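Local coordinates for trehalose-6-phosphate phosphatase-related protein (Thermoplasma acidophilum, PDB 1U02) that removes the phosphate from trehalose 6-phosphate to give free trehalose, using magnesium as cofactor, and also cleaves para-nitrophenyl phosphate less efficiently, at residues Ile15-Glu20 against Gly105-Arg110; Leu29-Asp34 against Ile218-Glu223; Arg38-Ile43 against Asp59-Cys64; Ala114-Leu119 against Lys149-Leu154. One frame throughout, in Å; residues are numbered along the deposited sequence.

Overall arrangement
The four contacts form two pairs. Interactions 2 and 3 lie in the mixed-sheet core domain, their centres about 13 Å apart, and touch through the Arg38-Glu223 salt bridge. Interactions 1 and 4 have centres about 8 Å apart and share the small antiparallel sheet, where strands 107-111 and 114-118 are neighbours. The centres of interactions 3 and 4 are about 25 Å apart. The magnesium ion is bound by Asp7, Asp9 and Asp179. The side chain of Ile43 in interaction 3 is about 7 Å from that of Asp7. In interaction 1, the loop 15-20 reaches from the core to the small sheet, and Pro19 is about 6 Å from Asp9, side chain to side chain.

Interaction 1 (Ile15-Glu20 against Gly105-Arg110); sequences IIMNPE and GLRIYR
Selenomethionine Met17 meets Arg107 through its backbone oxygen. Arg107 grips Met17 O end-on with two nitrogens, NH2 at 2.8 Å and NH1 at 2.9 Å. Met17 SE lies 3.6 Å from Arg107 NH2, the two side chains crossing at about a right angle. Next, Arg107 NH1 makes a second bond, to Asn18 OD1, at 2.9 Å. That donor stands above the amide plane, and the amide and guanidinium planes are 81° apart. Pro19 adds the apolar part: its CG is 3.8 Å from Tyr109 CZ. Glu20 ends the row. Its CG sits between the backbone N and the carbonyl carbon (chi1 68°), and the chain bends at chi2. Tyr109 OH donates to Glu20 OE1 at 2.8 Å, approaching from above the carboxylate plane. A water bridges Glu20 OE2 to Arg107 NH1, so the carboxylate and the guanidinium are linked without direct contact. The contact is at the surface. It ties the loop between strand 3-7 and helix 26-38 to strand 107-111, an outer strand of the antiparallel sheet. Next to Arg107 and Tyr109, Ile108 packs on helices 86-96 and 99-102, while strand 114-118 runs alongside.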
# COMPACT_ATOMS: atom_id res chain seq x y z
N ILE A 15 -7.16 -6.19 -7.27
CA ILE A 15 -6.92 -4.89 -7.87
C ILE A 15 -8.15 -4.66 -8.72
O ILE A 15 -8.54 -5.55 -9.49
CB ILE A 15 -5.68 -4.93 -8.79
CG1 ILE A 15 -4.43 -5.25 -7.97
CG2 ILE A 15 -5.51 -3.58 -9.49
CD1 ILE A 15 -4.11 -4.18 -6.94
N ILE A 16 -8.79 -3.51 -8.58
CA ILE A 16 -9.98 -3.21 -9.37
C ILE A 16 -9.86 -1.84 -10.04
O ILE A 16 -8.98 -1.05 -9.71
CB ILE A 16 -11.26 -3.24 -8.49
CG1 ILE A 16 -11.10 -2.30 -7.30
CG2 ILE A 16 -11.53 -4.67 -8.01
CD1 ILE A 16 -12.33 -2.23 -6.43
N MSE A 17 -10.75 -1.58 -11.00
CA MSE A 17 -10.71 -0.32 -11.73
C MSE A 17 -11.09 0.89 -10.86
O MSE A 17 -10.64 2.01 -11.14
CB MSE A 17 -11.63 -0.38 -12.95
CG MSE A 17 -11.52 0.85 -13.85
SE MSE A 17 -9.73 1.09 -14.57
CE MSE A 17 -9.95 0.16 -16.26
N ASN A 18 -11.91 0.67 -9.84
CA ASN A 18 -12.34 1.74 -8.93
C ASN A 18 -11.73 1.49 -7.54
O ASN A 18 -12.40 0.97 -6.64
CB ASN A 18 -13.87 1.77 -8.83
CG ASN A 18 -14.54 2.04 -10.18
OD1 ASN A 18 -13.88 2.32 -11.18
ND2 ASN A 18 -15.87 1.97 -10.20
N PRO A 19 -10.46 1.87 -7.34
CA PRO A 19 -9.77 1.67 -6.06
C PRO A 19 -10.44 2.24 -4.81
O PRO A 19 -10.16 1.79 -3.69
CB PRO A 19 -8.38 2.26 -6.30
CG PRO A 19 -8.62 3.28 -7.39
CD PRO A 19 -9.59 2.57 -8.30
N GLU A 20 -11.33 3.21 -4.97
CA GLU A 20 -11.99 3.78 -3.81
C GLU A 20 -13.02 2.82 -3.20
O GLU A 20 -13.46 3.01 -2.07
CB GLU A 20 -12.70 5.09 -4.19
CG GLU A 20 -13.90 4.91 -5.13
CD GLU A 20 -13.52 4.79 -6.60
OE1 GLU A 20 -12.31 4.68 -6.92
OE2 GLU A 20 -14.44 4.81 -7.44
N GLY A 105 -11.80 11.53 -17.91
CA GLY A 105 -11.55 10.14 -17.61
C GLY A 105 -10.53 10.03 -16.49
O GLY A 105 -10.54 9.09 -15.70
N LEU A 106 -9.63 11.02 -16.44
CA LEU A 106 -8.62 11.07 -15.40
C LEU A 106 -9.32 11.17 -14.04
O LEU A 106 -10.30 11.90 -13.89
CB LEU A 106 -7.72 12.30 -15.57
CG LEU A 106 -6.76 12.60 -14.42
CD1 LEU A 106 -5.72 11.50 -14.32
CD2 LEU A 106 -6.08 13.95 -14.63
N ARG A 107 -8.81 10.42 -13.07
CA ARG A 107 -9.36 10.45 -11.72
C ARG A 107 -8.22 10.85 -10.78
O ARG A 107 -7.09 10.38 -10.94
CB ARG A 107 -9.92 9.08 -11.33
CG ARG A 107 -11.25 8.76 -12.02
CD ARG A 107 -11.70 7.33 -11.73
NE ARG A 107 -10.80 6.35 -12.32
CZ ARG A 107 -10.95 5.03 -12.20
NH1 ARG A 107 -11.98 4.54 -11.51
NH2 ARG A 107 -10.09 4.21 -12.79
N ILE A 108 -8.51 11.72 -9.83
CA ILE A 108 -7.49 12.18 -8.90
C ILE A 108 -7.92 11.85 -7.47
O ILE A 108 -8.98 12.27 -7.01
CB ILE A 108 -7.27 13.71 -9.05
CG1 ILE A 108 -6.76 14.01 -10.47
CG2 ILE A 108 -6.24 14.21 -8.04
CD1 ILE A 108 -6.67 15.50 -10.80
N TYR A 109 -7.10 11.06 -6.79
CA TYR A 109 -7.39 10.66 -5.42
C TYR A 109 -6.48 11.42 -4.48
O TYR A 109 -5.26 11.22 -4.46
CB TYR A 109 -7.17 9.15 -5.28
CG TYR A 109 -8.10 8.35 -6.16
CD1 TYR A 109 -9.33 7.90 -5.69
CD2 TYR A 109 -7.73 8.03 -7.47
CE1 TYR A 109 -10.18 7.15 -6.51
CE2 TYR A 109 -8.58 7.28 -8.29
CZ TYR A 109 -9.80 6.84 -7.80
OH TYR A 109 -10.63 6.09 -8.61
N ARG A 110 -7.08 12.31 -3.70
CA ARG A 110 -6.36 13.14 -2.76
C ARG A 110 -6.13 12.46 -1.42
O ARG A 110 -7.04 11.84 -0.88
CB ARG A 110 -7.11 14.45 -2.54
CG ARG A 110 -6.49 15.37 -1.51
CD ARG A 110 -7.38 16.58 -1.27
NE ARG A 110 -6.73 17.58 -0.43
CZ ARG A 110 -7.24 18.78 -0.17
NH1 ARG A 110 -8.41 19.13 -0.69
NH2 ARG A 110 -6.58 19.63 0.60
O HOH W 1 -14.03 5.60 -9.94

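Interaction 2 (Leu29-Asp34 against Ile218-Glu223); sequences LSLISD and ILKFIE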
# COMPACT_ATOMS: atom_id res chain seq x y z
N LEU A 29 -12.66 -9.52 6.92
CA LEU A 29 -12.77 -8.96 8.27
C LEU A 29 -12.60 -10.08 9.31
O LEU A 29 -11.91 -9.90 10.31
CB LEU A 29 -14.12 -8.26 8.45
CG LEU A 29 -14.27 -6.95 7.66
CD1 LEU A 29 -15.71 -6.44 7.71
CD2 LEU A 29 -13.32 -5.91 8.24
N SER A 30 -13.22 -11.22 9.06
CA SER A 30 -13.14 -12.36 9.98
C SER A 30 -11.71 -12.91 10.04
O SER A 30 -11.16 -13.14 11.13
CB SER A 30 -14.11 -13.46 9.54
OG SER A 30 -13.92 -14.66 10.27
N LEU A 31 -11.10 -13.11 8.87
CA LEU A 31 -9.74 -13.63 8.77
C LEU A 31 -8.71 -12.79 9.50
O LEU A 31 -7.90 -13.31 10.27
CB LEU A 31 -9.33 -13.74 7.30
CG LEU A 31 -9.76 -14.97 6.51
CD1 LEU A 31 -9.41 -14.76 5.05
CD2 LEU A 31 -9.07 -16.21 7.06
N ILE A 32 -8.73 -11.48 9.25
CA ILE A 32 -7.77 -10.59 9.89
C ILE A 32 -8.09 -10.42 11.37
O ILE A 32 -7.19 -10.33 12.20
CB ILE A 32 -7.74 -9.21 9.17
CG1 ILE A 32 -7.32 -9.41 7.71
CG2 ILE A 32 -6.76 -8.28 9.86
CD1 ILE A 32 -5.95 -10.05 7.55
N SER A 33 -9.38 -10.40 11.69
CA SER A 33 -9.82 -10.28 13.07
C SER A 33 -9.20 -11.43 13.88
O SER A 33 -8.65 -11.21 14.96
CB SER A 33 -11.35 -10.35 13.15
OG SER A 33 -11.79 -10.36 14.50
N ASP A 34 -9.28 -12.64 13.33
CA ASP A 34 -8.72 -13.81 14.00
C ASP A 34 -7.20 -13.75 14.05
O ASP A 34 -6.59 -13.94 15.09
CB ASP A 34 -9.12 -15.10 13.27
CG ASP A 34 -10.59 -15.44 13.44
OD1 ASP A 34 -11.25 -14.82 14.30
OD2 ASP A 34 -11.07 -16.33 12.72
N ILE A 218 -4.18 -19.14 2.84
CA ILE A 218 -2.97 -19.40 3.60
C ILE A 218 -3.09 -18.79 4.99
O ILE A 218 -2.71 -19.41 5.99
CB ILE A 218 -1.73 -18.82 2.88
CG1 ILE A 218 -1.36 -19.71 1.69
CG2 ILE A 218 -0.55 -18.71 3.84
CD1 ILE A 218 -0.95 -21.12 2.08
N LEU A 219 -3.62 -17.57 5.06
CA LEU A 219 -3.81 -16.89 6.33
C LEU A 219 -4.83 -17.66 7.17
O LEU A 219 -4.68 -17.79 8.39
CB LEU A 219 -4.29 -15.45 6.11
CG LEU A 219 -3.35 -14.51 5.34
CD1 LEU A 219 -3.99 -13.12 5.24
CD2 LEU A 219 -2.02 -14.41 6.06
N LYS A 220 -5.86 -18.16 6.50
CA LYS A 220 -6.90 -18.94 7.15
C LYS A 220 -6.25 -20.17 7.81
O LYS A 220 -6.56 -20.51 8.94
CB LYS A 220 -7.92 -19.40 6.10
CG LYS A 220 -8.99 -20.36 6.60
CD LYS A 220 -9.66 -21.07 5.43
CE LYS A 220 -10.89 -21.87 5.86
NZ LYS A 220 -12.00 -20.98 6.28
N PHE A 221 -5.35 -20.81 7.07
CA PHE A 221 -4.65 -21.99 7.57
C PHE A 221 -3.75 -21.68 8.76
O PHE A 221 -3.75 -22.42 9.76
CB PHE A 221 -3.82 -22.62 6.45
CG PHE A 221 -3.25 -23.95 6.80
CD1 PHE A 221 -4.09 -25.06 6.96
CD2 PHE A 221 -1.88 -24.11 6.99
CE1 PHE A 221 -3.57 -26.31 7.30
CE2 PHE A 221 -1.35 -25.36 7.33
CZ PHE A 221 -2.19 -26.46 7.49
N ILE A 222 -2.97 -20.61 8.67
CA ILE A 222 -2.08 -20.23 9.75
C ILE A 222 -2.87 -20.06 11.04
O ILE A 222 -2.39 -20.40 12.13
CB ILE A 222 -1.33 -18.93 9.43
CG1 ILE A 222 -0.49 -19.12 8.17
CG2 ILE A 222 -0.41 -18.56 10.59
CD1 ILE A 222 0.18 -17.85 7.69
N GLU A 223 -4.08 -19.53 10.92
CA GLU A 223 -4.96 -19.32 12.06
C GLU A 223 -5.32 -20.66 12.70
O GLU A 223 -5.20 -20.83 13.91
CB GLU A 223 -6.24 -18.61 11.62
CG GLU A 223 -7.40 -18.65 12.61
CD GLU A 223 -7.04 -18.05 13.96
OE1 GLU A 223 -6.21 -17.12 13.98
OE2 GLU A 223 -7.60 -18.50 14.98
O HOH W 2 -7.83 -16.05 16.61
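Leu31 and Lys220 meet where the helix segments 29-34 and 218-223 run in broadly the same direction, their axes 9.7 Å apart at closest and inclined at 40°. Leu31 carries the middle of the contact. Its CD2 presses on the backbone of the other helix, 3.5 Å from Lys220 CA, which is tight for two carbons. The same methyl touches Lys220 CB, while the rest of the lysine chain leads away. Deeper in, Ile32 CD1 and Leu219 CD1 meet at 4.3 Å. Both residues also pack on strand 3-7. One turn further along, Glu223 CG is anti to the backbone N (chi1 164°) and the chain bends at chi2. This brings Glu223 CD to 3.7 Å from Asp34 CB. A water donates to both Asp34 O and Glu223 OE2, and so bridges the two helices. Glu223 OE2 also forms a salt bridge with Arg38, which probably offsets the nearby like charge of Asp34. An alanine in place of Glu223 would probably leave Arg38 without its charge partner and the water without one of its two anchors. Helices laid side by side against a parallel strand, as here on strand 3-7, are characteristic of the alpha/beta Rossmann-like core of HAD phosphatases.

Interaction 3 (Arg38-Ile43 against Asp59-Cys64); sequences RFDTYI and DINMIC. With GOL (glycerol), chain F.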
# COMPACT_ATOMS: atom_id res chain seq x y z
N ARG A 38 -3.59 -13.63 17.26
CA ARG A 38 -2.45 -14.53 17.46
C ARG A 38 -1.11 -13.99 17.01
O ARG A 38 -0.07 -14.46 17.46
CB ARG A 38 -2.70 -15.87 16.76
CG ARG A 38 -3.92 -16.63 17.27
CD ARG A 38 -4.04 -17.98 16.56
NE ARG A 38 -5.28 -18.68 16.90
CZ ARG A 38 -5.57 -19.19 18.09
NH1 ARG A 38 -4.70 -19.08 19.09
NH2 ARG A 38 -6.73 -19.81 18.29
N PHE A 39 -1.13 -13.00 16.11
CA PHE A 39 0.11 -12.43 15.61
C PHE A 39 0.09 -10.91 15.61
O PHE A 39 -0.97 -10.30 15.44
CB PHE A 39 0.37 -12.90 14.17
CG PHE A 39 0.39 -14.39 14.01
CD1 PHE A 39 -0.80 -15.11 13.93
CD2 PHE A 39 1.60 -15.08 13.94
CE1 PHE A 39 -0.79 -16.49 13.77
CE2 PHE A 39 1.62 -16.46 13.79
CZ PHE A 39 0.42 -17.17 13.70
N ASP A 40 1.25 -10.30 15.80
CA ASP A 40 1.36 -8.84 15.77
C ASP A 40 1.22 -8.55 14.28
O ASP A 40 2.17 -8.72 13.50
CB ASP A 40 2.73 -8.38 16.28
CG ASP A 40 2.79 -6.88 16.54
OD1 ASP A 40 1.98 -6.14 15.94
OD2 ASP A 40 3.65 -6.44 17.32
N THR A 41 0.03 -8.14 13.87
CA THR A 41 -0.26 -7.90 12.47
C THR A 41 -0.15 -6.47 11.98
O THR A 41 -0.65 -5.54 12.62
CB THR A 41 -1.66 -8.44 12.14
OG1 THR A 41 -1.76 -9.79 12.62
CG2 THR A 41 -1.91 -8.42 10.64
N TYR A 42 0.52 -6.30 10.84
CA TYR A 42 0.71 -5.00 10.22
C TYR A 42 0.22 -5.00 8.78
O TYR A 42 0.53 -5.91 8.01
CB TYR A 42 2.19 -4.62 10.18
CG TYR A 42 2.78 -4.16 11.48
CD1 TYR A 42 2.92 -2.80 11.76
CD2 TYR A 42 3.24 -5.07 12.42
CE1 TYR A 42 3.50 -2.36 12.94
CE2 TYR A 42 3.83 -4.64 13.62
CZ TYR A 42 3.96 -3.28 13.86
OH TYR A 42 4.56 -2.84 15.02
N ILE A 43 -0.56 -3.99 8.41
CA ILE A 43 -1.00 -3.85 7.03
C ILE A 43 0.06 -2.88 6.49
O ILE A 43 0.31 -1.85 7.11
CB ILE A 43 -2.38 -3.17 6.90
CG1 ILE A 43 -3.48 -4.07 7.48
CG2 ILE A 43 -2.67 -2.86 5.43
CD1 ILE A 43 -3.58 -5.42 6.78
N ASP A 59 -8.65 -3.58 14.83
CA ASP A 59 -7.58 -3.14 15.71
C ASP A 59 -6.26 -3.78 15.28
O ASP A 59 -5.86 -4.82 15.80
CB ASP A 59 -7.91 -3.54 17.16
CG ASP A 59 -6.79 -3.19 18.13
OD1 ASP A 59 -6.27 -2.06 18.05
OD2 ASP A 59 -6.45 -4.05 18.97
N ILE A 60 -5.60 -3.16 14.31
CA ILE A 60 -4.32 -3.64 13.81
C ILE A 60 -3.42 -2.45 13.53
O ILE A 60 -3.90 -1.33 13.39
CB ILE A 60 -4.46 -4.46 12.49
CG1 ILE A 60 -5.54 -3.86 11.59
CG2 ILE A 60 -4.74 -5.92 12.81
CD1 ILE A 60 -5.17 -2.57 10.95
N ASN A 61 -2.12 -2.71 13.44
CA ASN A 61 -1.16 -1.66 13.15
C ASN A 61 -1.00 -1.52 11.64
O ASN A 61 -1.34 -2.42 10.88
CB ASN A 61 0.20 -1.98 13.78
CG ASN A 61 0.16 -1.88 15.30
OD1 ASN A 61 -0.47 -0.98 15.86
ND2 ASN A 61 0.86 -2.79 15.97
N MSE A 62 -0.48 -0.38 11.20
CA MSE A 62 -0.30 -0.18 9.78
C MSE A 62 0.84 0.75 9.43
O MSE A 62 1.15 1.70 10.15
CB MSE A 62 -1.61 0.32 9.16
CG MSE A 62 -2.17 1.58 9.80
SE MSE A 62 -3.95 2.06 9.16
CE MSE A 62 -5.01 0.84 10.20
N ILE A 63 1.49 0.43 8.31
CA ILE A 63 2.57 1.23 7.77
C ILE A 63 1.95 1.73 6.47
O ILE A 63 1.71 0.94 5.55
CB ILE A 63 3.82 0.36 7.47
CG1 ILE A 63 4.41 -0.18 8.78
CG2 ILE A 63 4.87 1.18 6.73
CD1 ILE A 63 5.54 -1.18 8.58
N CYS A 64 1.65 3.03 6.40
CA CYS A 64 1.01 3.61 5.22
C CYS A 64 1.93 4.48 4.38
O CYS A 64 3.04 4.82 4.80
CB CYS A 64 -0.21 4.42 5.66
SG CYS A 64 -1.44 3.43 6.56
C1 GOL F . -1.31 -5.76 16.52
O1 GOL F . -0.99 -4.78 15.29
C2 GOL F . -2.34 -6.70 16.56
O2 GOL F . -2.01 -7.81 15.88
C3 GOL F . -3.25 -6.25 17.21
O3 GOL F . -4.08 -5.26 18.09
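Asn61 and Tyr42 are paired neighbours on parallel strands, and their side chains lie side by side, pointing the same way. Asn61 CB sits over one face of the Tyr42 ring in a CH-pi contact, 3.8 Å from the centroid. It is displaced toward the rim, where CE1 is its closest ring atom. CG is anti to the carbonyl carbon (chi1 -69°) and lies 3.1 Å from glycerol O1. At the tip, OD1 accepts from Asn73 N, in the turn between strands 69-72 and 75-78. ND2 is 2.8 Å from glycerol O1 and 3.5 Å from Asp40 OD1. The glycerol, probably from the crystallisation liquor, fits where the two strands begin to part. Its O1 donates to Thr41 O and accepts from Asn61 N. Asn61 N also reaches Thr41 O, at 3.3 Å. Farther along, Ile43 N donates to Asn61 O at 3.0 Å, and Ile63 N to Ile43 O at 2.8 Å. On the other face of the sheet Ile43 CG1 meets Ile60 CD1, and Ile43 packs on helix 49-55. Strand 40-44, helix 49-55 and strand 61-64 thus make a beta-alpha-beta crossover, the repeating element of the Rossmann-like HAD core.

Interaction 4 (Ala114-Leu119 against Lys149-Leu154); sequences AVLYHL and KMIIEL
Selenomethionine Met150 has a positive phi (67°), yet it extends the strand pairing by one bond beyond the last bridge. Its backbone O accepts from Leu119 N at 2.8 Å. Its side chain lies beside that of His118, pointing the same way. Met150 CE is 3.8 Å from His118 CE1, and SE lies at the edge of the ring. His118 CG is anti to the backbone N (chi1 -159°), and ND1 is hydrogen-bonded to Gly120 N. Ile151 CD1 is modelled over a face of this ring, though too tightly to carry weight. An alanine in place of His118 would probably leave the Gly120 N-H without its mate and open a gap beside the Met150 methyl. The two strands are antiparallel neighbours in the four-stranded sheet that, with helices 86-96 and 127-141, makes up what is probably the cap domain, as in HAD phosphatases with C2-type caps. Val115 pairs with Leu154 and Tyr117 with Ile152 as hydrogen-bonded pairs. Tyr117 N donates to Ile152 O at 2.8 Å. Ile152 O also lies in the plane of the Tyr117 ring, at its edge, 3.4 Å from CD2. Further out, Tyr117 CE2 touches Leu154 CD1 at 3.9 Å, and the hydroxyl is hydrogen-bonded to Thr96. On the opposite face of the sheet, Leu116 CG packs on Ile151 CG2 at 3.8 Å. The Glu153 chain runs extended from CB to CD, and its OE2 lies 3.6 Å from Leu116 CD1.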
# COMPACT_ATOMS: atom_id res chain seq x y z
N ALA A 114 -0.07 12.30 -0.32
CA ALA A 114 0.07 11.80 -1.68
C ALA A 114 -1.14 12.17 -2.51
O ALA A 114 -2.24 12.36 -1.99
CB ALA A 114 0.24 10.27 -1.67
N VAL A 115 -0.92 12.29 -3.82
CA VAL A 115 -1.99 12.57 -4.76
C VAL A 115 -1.78 11.54 -5.85
O VAL A 115 -0.73 11.51 -6.50
CB VAL A 115 -1.92 13.98 -5.36
CG1 VAL A 115 -3.06 14.17 -6.36
CG2 VAL A 115 -2.02 15.03 -4.25
N LEU A 116 -2.77 10.68 -6.03
CA LEU A 116 -2.69 9.62 -7.01
C LEU A 116 -3.52 9.94 -8.24
O LEU A 116 -4.71 10.26 -8.14
CB LEU A 116 -3.16 8.31 -6.35
CG LEU A 116 -3.09 6.98 -7.11
CD1 LEU A 116 -3.08 5.83 -6.11
CD2 LEU A 116 -4.28 6.87 -8.04
N TYR A 117 -2.89 9.89 -9.41
CA TYR A 117 -3.57 10.16 -10.67
C TYR A 117 -3.81 8.80 -11.33
O TYR A 117 -2.87 8.07 -11.62
CB TYR A 117 -2.69 11.05 -11.55
CG TYR A 117 -2.35 12.38 -10.91
CD1 TYR A 117 -3.15 13.50 -11.11
CD2 TYR A 117 -1.26 12.49 -10.06
CE1 TYR A 117 -2.87 14.71 -10.47
CE2 TYR A 117 -0.97 13.69 -9.41
CZ TYR A 117 -1.78 14.80 -9.61
OH TYR A 117 -1.48 15.97 -8.96
N HIS A 118 -5.09 8.47 -11.54
CA HIS A 118 -5.44 7.20 -12.17
C HIS A 118 -5.80 7.46 -13.62
O HIS A 118 -6.74 8.19 -13.92
CB HIS A 118 -6.63 6.55 -11.44
CG HIS A 118 -6.74 5.07 -11.66
ND1 HIS A 118 -6.75 4.50 -12.92
CD2 HIS A 118 -6.83 4.04 -10.79
CE1 HIS A 118 -6.84 3.18 -12.81
NE2 HIS A 118 -6.88 2.88 -11.52
N LEU A 119 -5.04 6.85 -14.53
CA LEU A 119 -5.27 7.04 -15.95
C LEU A 119 -6.10 5.94 -16.59
O LEU A 119 -6.26 5.90 -17.80
CB LEU A 119 -3.93 7.16 -16.70
CG LEU A 119 -3.13 8.45 -16.50
CD1 LEU A 119 -2.73 8.61 -15.04
CD2 LEU A 119 -1.89 8.44 -17.40
N LYS A 149 0.75 0.63 -12.56
CA LYS A 149 -0.13 0.21 -13.64
C LYS A 149 -1.35 1.13 -13.73
O LYS A 149 -2.22 1.10 -12.87
CB LYS A 149 -0.57 -1.24 -13.42
CG LYS A 149 0.59 -2.23 -13.46
CD LYS A 149 0.13 -3.66 -13.71
CE LYS A 149 1.31 -4.62 -13.74
NZ LYS A 149 2.39 -4.17 -14.68
N MSE A 150 -1.38 1.96 -14.78
CA MSE A 150 -2.47 2.90 -14.99
C MSE A 150 -2.44 3.97 -13.90
O MSE A 150 -3.37 4.76 -13.77
CB MSE A 150 -3.84 2.21 -14.92
CG MSE A 150 -4.04 1.09 -15.92
SE MSE A 150 -5.86 0.44 -15.81
CE MSE A 150 -5.81 -0.29 -14.03
N ILE A 151 -1.35 3.99 -13.14
CA ILE A 151 -1.20 4.92 -12.03
C ILE A 151 0.09 5.73 -12.01
O ILE A 151 1.16 5.23 -12.34
CB ILE A 151 -1.24 4.15 -10.68
CG1 ILE A 151 -2.61 3.51 -10.50
CG2 ILE A 151 -0.93 5.09 -9.53
CD1 ILE A 151 -3.72 4.50 -10.44
N ILE A 152 -0.04 6.99 -11.60
CA ILE A 152 1.10 7.88 -11.43
C ILE A 152 0.80 8.58 -10.10
O ILE A 152 -0.23 9.23 -9.95
CB ILE A 152 1.22 8.93 -12.55
CG1 ILE A 152 1.42 8.24 -13.90
CG2 ILE A 152 2.41 9.85 -12.26
CD1 ILE A 152 1.58 9.20 -15.06
N GLU A 153 1.69 8.43 -9.13
CA GLU A 153 1.46 9.03 -7.83
C GLU A 153 2.59 9.93 -7.37
O GLU A 153 3.77 9.61 -7.54
CB GLU A 153 1.24 7.93 -6.78
CG GLU A 153 0.86 8.46 -5.39
CD GLU A 153 0.64 7.36 -4.36
OE1 GLU A 153 1.62 6.72 -3.93
OE2 GLU A 153 -0.53 7.13 -3.98
N LEU A 154 2.22 11.07 -6.80
CA LEU A 154 3.18 12.02 -6.24
C LEU A 154 3.21 11.68 -4.77
O LEU A 154 2.16 11.59 -4.12
CB LEU A 154 2.71 13.46 -6.44
CG LEU A 154 2.69 13.91 -7.90
CD1 LEU A 154 2.26 15.37 -7.98
CD2 LEU A 154 4.08 13.72 -8.49